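Local coordinates for BamaA.19900.a (Balamuthia mandrillaris, PDB 6VZZ), which probably catalyses the ATP-dependent phosphorylation of glucose, as a glucokinase of the actin-like ATPase clan, at residues Val191-Leu195 / Glu258-Arg264; Met309-Phe313 / Asn342-Leu346. The contacts are given in a common frame with arbitrary orientation. Residue numbers count along the deposited sequence, not the author numbering.

Both contacts belong to the same part of the glucokinase fold, and their centres lie about 13 Å apart. Contact 1 closes before contact 2 opens along the chain. Contact 1 joins the turn between strands 186-191 and 195-201 of the mixed six-stranded sheet to the loop 258-262 and the start of helix 263-276, beside the bound glucose. Contact 2 sets helix 303-327 against helix 343-348, farther from the sugar. Helix 303-327 is shared. His312 ND1 lies 2.9 Å from Ile260 O, a probable hydrogen bond, and His312 NE2 lies 3.6 Å from Val191 CG1. Met309, Met310 and Phe313 of the same helix pack on helix 343-348.

Contact 1: Val191-Leu195 / Glu258-Arg264; sequences VGTGL and EDIVSGR. With BGC (beta-D-glucopyranose), chain B.
Val191 ends strand 186-191 with chi1 t. Its CG2 meets Val261 CG1 at 3.9 Å. The chain then turns at Gly192 (phi/psi -153/-129), whose N bonds to Gly194 O (3.0 Å) and whose O accepts from Gly263 N (2.9 Å). The nearest CA pairs are Thr193-Gly263 (5.4 Å), Gly194-Ser262 (5.2 Å) and Leu195-Glu258 (5.3 Å). Ser262 precedes helix 263-276 as its N-cap. Ser262 OG (chi1 p) caps the backbone N of Gly265 and donates to Glu258 O (2.8 Å). Thr193 is nearly helical (phi/psi -61/-36) and its side chain points away, where OG1 bonds to Thr46. Thr193 O accepts from a water (2.7 Å), and that water accepts from Arg264 N (2.8 Å). This is a glycine-rich loop joining two antiparallel strands, consistent with the phosphate-2 loop of the actin-like ATPase fold, and it borders the glucose pocket. Gly194 is extended. Gly194 CA lies 3.4 Å from Glu258 OE1 and 3.7 Å from BGC O5; a CB here would clash with both. Leu195 opens the next strand. Its N donates to Glu258 OE1 (3.0 Å), and OE1 also accepts from BGC O1 (2.6 Å). Glu258 reaches in with chi1 and chi2 both t. Its OE2 forms a salt bridge to Arg264 NH2 (2.7 Å) and accepts from Asn116. The Leu195 side chain (chi1 t, chi2 p) points toward Val261, the centre of an inverse gamma turn, with CD2 4.0 Å from Val261 CB.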
ATOM      1  N   VAL A 191      -9.617  14.029   3.168  1.00 38.42           N
ATOM      2  CA  VAL A 191     -10.737  14.132   2.239  1.00 36.75           C
ATOM      3  C   VAL A 191     -10.941  15.600   1.902  1.00 41.83           C
ATOM      4  O   VAL A 191     -11.214  16.413   2.792  1.00 45.98           O
ATOM      5  CB  VAL A 191     -12.019  13.526   2.826  1.00 36.57           C
ATOM      6  CG1 VAL A 191     -13.132  13.507   1.783  1.00 41.53           C
ATOM      7  CG2 VAL A 191     -11.759  12.135   3.361  1.00 37.55           C
ATOM      8  N   GLY A 192     -10.823  15.935   0.616  1.00 39.91           N
ATOM      9  CA  GLY A 192     -11.002  17.291   0.142  1.00 38.04           C
ATOM     10  C   GLY A 192     -11.459  17.304  -1.303  1.00 41.67           C
ATOM     11  O   GLY A 192     -12.435  16.627  -1.655  1.00 44.28           O
ATOM     12  N   THR A 193     -10.779  18.075  -2.153  1.00 40.73           N
ATOM     13  CA  THR A 193     -11.051  17.991  -3.586  1.00 43.15           C
ATOM     14  C   THR A 193     -10.775  16.585  -4.097  1.00 42.30           C
ATOM     15  O   THR A 193     -11.493  16.081  -4.969  1.00 43.40           O
ATOM     16  CB  THR A 193     -10.213  19.015  -4.356  1.00 45.08           C
ATOM     17  OG1 THR A 193     -10.363  20.305  -3.755  1.00 48.37           O
ATOM     18  CG2 THR A 193     -10.660  19.090  -5.811  1.00 45.02           C
ATOM     19  N   GLY A 194      -9.746  15.930  -3.547  1.00 38.23           N
ATOM     20  CA  GLY A 194      -9.475  14.537  -3.831  1.00 38.35           C
ATOM     21  C   GLY A 194      -9.344  13.735  -2.549  1.00 41.70           C
ATOM     22  O   GLY A 194      -9.486  14.265  -1.445  1.00 43.50           O
ATOM     23  N   LEU A 195      -9.089  12.437  -2.722  1.00 38.97           N
ATOM     24  CA  LEU A 195      -8.767  11.546  -1.613  1.00 37.14           C
ATOM     25  C   LEU A 195      -7.248  11.405  -1.528  1.00 39.11           C
ATOM     26  O   LEU A 195      -6.626  10.757  -2.380  1.00 36.49           O
ATOM     27  CB  LEU A 195      -9.434  10.187  -1.789  1.00 36.91           C
ATOM     28  CG  LEU A 195      -9.135   9.168  -0.684  1.00 36.04           C
ATOM     29  CD1 LEU A 195      -9.225   9.828   0.681  1.00 33.54           C
ATOM     30  CD2 LEU A 195     -10.082   7.979  -0.784  1.00 36.47           C
ATOM     31  N   GLU A 258     -12.028   7.794  -4.793  1.00 36.73           N
ATOM     32  CA  GLU A 258     -12.161   9.245  -4.893  1.00 36.60           C
ATOM     33  C   GLU A 258     -13.435   9.659  -5.627  1.00 40.17           C
ATOM     34  O   GLU A 258     -13.905  10.791  -5.450  1.00 41.02           O
ATOM     35  CB  GLU A 258     -10.935   9.846  -5.588  1.00 33.98           C
ATOM     36  CG  GLU A 258     -10.917  11.374  -5.594  1.00 37.32           C
ATOM     37  CD  GLU A 258      -9.644  11.964  -6.186  1.00 40.60           C
ATOM     38  OE1 GLU A 258      -8.568  11.797  -5.576  1.00 38.78           O
ATOM     39  OE2 GLU A 258      -9.715  12.597  -7.265  1.00 41.13           O
ATOM     40  N   ASP A 259     -14.022   8.773  -6.430  1.00 36.77           N
ATOM     41  CA  ASP A 259     -15.261   9.143  -7.098  1.00 38.62           C
ATOM     42  C   ASP A 259     -16.428   9.241  -6.127  1.00 41.06           C
ATOM     43  O   ASP A 259     -17.483   9.779  -6.493  1.00 41.34           O
ATOM     44  CB  ASP A 259     -15.565   8.156  -8.226  1.00 38.64           C
ATOM     45  CG  ASP A 259     -14.551   8.250  -9.365  1.00 41.02           C
ATOM     46  OD1 ASP A 259     -13.999   9.356  -9.577  1.00 38.87           O
ATOM     47  OD2 ASP A 259     -14.309   7.230 -10.051  1.00 42.58           O
ATOM     48  N   ILE A 260     -16.257   8.758  -4.896  1.00 37.87           N
ATOM     49  CA  ILE A 260     -17.230   8.953  -3.836  1.00 38.91           C
ATOM     50  C   ILE A 260     -16.654   9.785  -2.694  1.00 41.31           C
ATOM     51  O   ILE A 260     -17.317  10.704  -2.187  1.00 42.85           O
ATOM     52  CB  ILE A 260     -17.746   7.596  -3.317  1.00 39.05           C
ATOM     53  CG1 ILE A 260     -18.632   6.929  -4.370  1.00 40.86           C
ATOM     54  CG2 ILE A 260     -18.471   7.740  -1.989  1.00 40.19           C
ATOM     55  CD1 ILE A 260     -19.111   5.545  -3.961  1.00 41.55           C
ATOM     56  N   VAL A 261     -15.410   9.506  -2.313  1.00 37.81           N
ATOM     57  CA  VAL A 261     -14.809  10.093  -1.126  1.00 40.79           C
ATOM     58  C   VAL A 261     -14.073  11.355  -1.546  1.00 40.27           C
ATOM     59  O   VAL A 261     -12.839  11.380  -1.617  1.00 40.24           O
ATOM     60  CB  VAL A 261     -13.876   9.088  -0.421  1.00 39.35           C
ATOM     61  CG1 VAL A 261     -13.423   9.625   0.927  1.00 38.32           C
ATOM     62  CG2 VAL A 261     -14.568   7.747  -0.275  1.00 33.64           C
ATOM     63  N   SER A 262     -14.835  12.410  -1.823  1.00 41.17           N
ATOM     64  CA  SER A 262     -14.306  13.704  -2.238  1.00 40.01           C
ATOM     65  C   SER A 262     -15.468  14.682  -2.245  1.00 42.82           C
ATOM     66  O   SER A 262     -16.624  14.297  -2.055  1.00 45.72           O
ATOM     67  CB  SER A 262     -13.645  13.644  -3.615  1.00 39.31           C
ATOM     68  OG  SER A 262     -14.616  13.366  -4.601  1.00 39.14           O
ATOM     69  N   GLY A 263     -15.152  15.951  -2.472  1.00 39.97           N
ATOM     70  CA  GLY A 263     -16.206  16.932  -2.591  1.00 37.76           C
ATOM     71  C   GLY A 263     -17.174  16.610  -3.712  1.00 43.74           C
ATOM     72  O   GLY A 263     -18.380  16.493  -3.478  1.00 48.44           O
ATOM     73  N   ARG A 264     -16.664  16.464  -4.940  1.00 40.72           N
ATOM     74  CA  ARG A 264     -17.540  16.122  -6.054  1.00 41.41           C
ATOM     75  C   ARG A 264     -18.183  14.758  -5.847  1.00 43.50           C
ATOM     76  O   ARG A 264     -19.294  14.517  -6.334  1.00 42.90           O
ATOM     77  CB  ARG A 264     -16.762  16.169  -7.377  1.00 40.29           C
ATOM     78  CG  ARG A 264     -15.738  15.063  -7.570  1.00 41.22           C
ATOM     79  CD  ARG A 264     -14.821  15.340  -8.758  1.00 39.47           C
ATOM     80  NE  ARG A 264     -13.915  14.225  -9.015  1.00 41.38           N
ATOM     81  CZ  ARG A 264     -12.722  14.078  -8.436  1.00 46.69           C
ATOM     82  NH1 ARG A 264     -12.286  14.986  -7.564  1.00 42.22           N
ATOM     83  NH2 ARG A 264     -11.958  13.025  -8.727  1.00 44.67           N
TER
HETATM   84  C2  BGC B 401      -4.220  13.173  -6.092  1.00 34.07           C
HETATM   85  C3  BGC B 401      -3.241  13.013  -4.941  1.00 34.86           C
HETATM   86  C4  BGC B 401      -3.564  14.013  -3.837  1.00 35.95           C
HETATM   87  C5  BGC B 401      -5.026  13.864  -3.432  1.00 37.40           C
HETATM   88  C6  BGC B 401      -5.472  14.839  -2.369  1.00 34.53           C
HETATM   89  C1  BGC B 401      -5.638  13.047  -5.557  1.00 35.01           C
HETATM   90  O1  BGC B 401      -6.568  13.101  -6.575  1.00 39.30           O
HETATM   91  O2  BGC B 401      -3.974  12.187  -7.087  1.00 36.32           O
HETATM   92  O3  BGC B 401      -1.905  13.178  -5.396  1.00 35.93           O
HETATM   93  O4  BGC B 401      -2.754  13.760  -2.699  1.00 32.47           O
HETATM   94  O5  BGC B 401      -5.853  14.068  -4.586  1.00 36.44           O
HETATM   95  O6  BGC B 401      -5.075  16.160  -2.675  1.00 37.00           O
HETATM   96  O   HOH W   1     -13.978  17.027  -5.644  1.00 42.89           O

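Contact 2: Met309-Phe313 / Asn342-Leu346; sequences MMLHF and NNLFL
This is a buried helix-to-helix contact between the N-terminal half of helix 303-327 and the region near the start of helix 343-348, away from the sugar site. The 309-313 segment is helical throughout, and Phe313 N bonds to Met309 O (2.9 Å). Leu346 N bonds to Asn342 O (3.1 Å). The nearest CA pairs are Met309-Phe345 (8.5 Å) and Phe313-Leu346 (8.0 Å). Phe345, chi1 t, inserts its ring between Met309, Met310 and Phe313. Met309, chi1 t and chi2 p, lays CG over one face of the Phe345 ring, 3.5 Å from the centroid, as a CH-pi contact. Both methionine sulfurs make Met-aromatic contacts, with SD to the Phe345 centroid 5.1 Å for Met309 and 5.5 Å for Met310. The Phe313 and Phe345 rings meet rim to rim, centroids 5.8 Å apart and planes at 21°. Phe313 CZ lies 3.8 Å from Asn342 CB. No hydrogen bond links the segments, so the contact rests on apolar, sulfur and aromatic packing.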
ATOM      1  N   MET A 309     -23.958  11.595   2.918  1.00 47.01           N
ATOM      2  CA  MET A 309     -22.782  11.727   3.771  1.00 47.46           C
ATOM      3  C   MET A 309     -22.429  10.395   4.430  1.00 49.22           C
ATOM      4  O   MET A 309     -21.251  10.048   4.561  1.00 42.43           O
ATOM      5  CB  MET A 309     -23.040  12.803   4.823  1.00 47.64           C
ATOM      6  CG  MET A 309     -21.816  13.320   5.527  1.00 49.73           C
ATOM      7  SD  MET A 309     -20.849  14.387   4.450  1.00 52.04           S
ATOM      8  CE  MET A 309     -19.485  14.800   5.521  1.00 51.70           C
ATOM      9  N   MET A 310     -23.448   9.640   4.848  1.00 51.51           N
ATOM     10  CA  MET A 310     -23.243   8.293   5.369  1.00 46.13           C
ATOM     11  C   MET A 310     -22.442   7.436   4.394  1.00 46.65           C
ATOM     12  O   MET A 310     -21.452   6.797   4.770  1.00 47.18           O
ATOM     13  CB  MET A 310     -24.600   7.654   5.656  1.00 51.68           C
ATOM     14  CG  MET A 310     -24.565   6.465   6.585  1.00 60.82           C
ATOM     15  SD  MET A 310     -23.874   6.923   8.183  1.00 77.57           S
ATOM     16  CE  MET A 310     -22.257   6.159   8.052  1.00 55.22           C
ATOM     17  N   LEU A 311     -22.869   7.399   3.131  1.00 47.78           N
ATOM     18  CA  LEU A 311     -22.166   6.591   2.142  1.00 46.94           C
ATOM     19  C   LEU A 311     -20.787   7.157   1.857  1.00 43.83           C
ATOM     20  O   LEU A 311     -19.828   6.403   1.653  1.00 42.80           O
ATOM     21  CB  LEU A 311     -22.983   6.509   0.857  1.00 46.36           C
ATOM     22  CG  LEU A 311     -24.220   5.630   0.954  1.00 45.78           C
ATOM     23  CD1 LEU A 311     -25.319   6.198   0.100  1.00 48.78           C
ATOM     24  CD2 LEU A 311     -23.863   4.228   0.508  1.00 46.61           C
ATOM     25  N   HIS A 312     -20.680   8.484   1.825  1.00 45.85           N
ATOM     26  CA  HIS A 312     -19.392   9.150   1.664  1.00 43.63           C
ATOM     27  C   HIS A 312     -18.395   8.631   2.693  1.00 41.90           C
ATOM     28  O   HIS A 312     -17.333   8.105   2.344  1.00 39.66           O
ATOM     29  CB  HIS A 312     -19.607  10.661   1.790  1.00 42.60           C
ATOM     30  CG  HIS A 312     -18.357  11.476   1.728  1.00 41.83           C
ATOM     31  ND1 HIS A 312     -17.616  11.621   0.576  1.00 41.62           N
ATOM     32  CD2 HIS A 312     -17.744  12.232   2.669  1.00 44.03           C
ATOM     33  CE1 HIS A 312     -16.587  12.415   0.817  1.00 45.52           C
ATOM     34  NE2 HIS A 312     -16.640  12.797   2.080  1.00 45.34           N
ATOM     35  N   PHE A 313     -18.758   8.712   3.974  1.00 43.70           N
ATOM     36  CA  PHE A 313     -17.843   8.283   5.021  1.00 40.42           C
ATOM     37  C   PHE A 313     -17.740   6.773   5.100  1.00 41.49           C
ATOM     38  O   PHE A 313     -16.703   6.248   5.531  1.00 40.78           O
ATOM     39  CB  PHE A 313     -18.264   8.865   6.361  1.00 43.75           C
ATOM     40  CG  PHE A 313     -17.561  10.133   6.686  1.00 50.03           C
ATOM     41  CD1 PHE A 313     -16.202  10.127   6.951  1.00 52.74           C
ATOM     42  CD2 PHE A 313     -18.234  11.336   6.691  1.00 52.29           C
ATOM     43  CE1 PHE A 313     -15.531  11.294   7.235  1.00 55.39           C
ATOM     44  CE2 PHE A 313     -17.562  12.509   6.975  1.00 56.78           C
ATOM     45  CZ  PHE A 313     -16.208  12.487   7.246  1.00 55.31           C
ATOM     46  N   ASN A 342     -16.223  18.030   9.811  1.00 49.29           N
ATOM     47  CA  ASN A 342     -16.981  16.796   9.657  1.00 47.72           C
ATOM     48  C   ASN A 342     -16.843  15.842  10.833  1.00 46.72           C
ATOM     49  O   ASN A 342     -17.416  14.750  10.787  1.00 46.17           O
ATOM     50  CB  ASN A 342     -16.568  16.072   8.369  1.00 49.14           C
ATOM     51  CG  ASN A 342     -17.037  16.789   7.125  1.00 50.99           C
ATOM     52  OD1 ASN A 342     -17.885  17.674   7.191  1.00 52.42           O
ATOM     53  ND2 ASN A 342     -16.498  16.404   5.977  1.00 54.04           N
ATOM     54  N   ASN A 343     -16.104  16.211  11.883  1.00 44.43           N
ATOM     55  CA  ASN A 343     -15.955  15.305  13.019  1.00 45.26           C
ATOM     56  C   ASN A 343     -17.257  15.141  13.788  1.00 47.01           C
ATOM     57  O   ASN A 343     -17.497  14.078  14.365  1.00 46.72           O
ATOM     58  CB  ASN A 343     -14.864  15.799  13.965  1.00 44.55           C
ATOM     59  CG  ASN A 343     -13.489  15.701  13.364  1.00 46.85           C
ATOM     60  OD1 ASN A 343     -13.171  14.746  12.649  1.00 42.19           O
ATOM     61  ND2 ASN A 343     -12.658  16.697  13.643  1.00 48.66           N
ATOM     62  N   LEU A 344     -18.098  16.180  13.824  1.00 48.43           N
ATOM     63  CA  LEU A 344     -19.384  16.050  14.497  1.00 42.76           C
ATOM     64  C   LEU A 344     -20.239  14.999  13.810  1.00 47.44           C
ATOM     65  O   LEU A 344     -20.800  14.115  14.468  1.00 46.65           O
ATOM     66  CB  LEU A 344     -20.107  17.391  14.537  1.00 44.44           C
ATOM     67  CG  LEU A 344     -21.571  17.326  14.983  1.00 50.85           C
ATOM     68  CD1 LEU A 344     -21.710  16.951  16.456  1.00 47.63           C
ATOM     69  CD2 LEU A 344     -22.297  18.633  14.681  1.00 48.31           C
ATOM     70  N   PHE A 345     -20.336  15.067  12.476  1.00 46.92           N
ATOM     71  CA  PHE A 345     -21.068  14.032  11.753  1.00 46.39           C
ATOM     72  C   PHE A 345     -20.510  12.657  12.072  1.00 47.61           C
ATOM     73  O   PHE A 345     -21.266  11.696  12.262  1.00 51.06           O
ATOM     74  CB  PHE A 345     -21.017  14.269  10.244  1.00 45.02           C
ATOM     75  CG  PHE A 345     -21.690  13.185   9.456  1.00 47.91           C
ATOM     76  CD1 PHE A 345     -23.049  13.250   9.185  1.00 49.16           C
ATOM     77  CD2 PHE A 345     -20.978  12.076   9.021  1.00 46.43           C
ATOM     78  CE1 PHE A 345     -23.686  12.238   8.482  1.00 49.71           C
ATOM     79  CE2 PHE A 345     -21.613  11.054   8.320  1.00 47.76           C
ATOM     80  CZ  PHE A 345     -22.967  11.137   8.051  1.00 49.69           C
ATOM     81  N   LEU A 346     -19.185  12.556  12.149  1.00 44.76           N
ATOM     82  CA  LEU A 346     -18.529  11.284  12.412  1.00 44.64           C
ATOM     83  C   LEU A 346     -18.948  10.709  13.767  1.00 47.70           C
ATOM     84  O   LEU A 346     -19.238   9.511  13.883  1.00 45.79           O
ATOM     85  CB  LEU A 346     -17.024  11.507  12.332  1.00 45.17           C
ATOM     86  CG  LEU A 346     -16.039  10.444  11.889  1.00 48.12           C
ATOM     87  CD1 LEU A 346     -14.696  11.112  11.615  1.00 44.46           C
ATOM     88  CD2 LEU A 346     -15.900   9.398  12.984  1.00 48.24           C
TER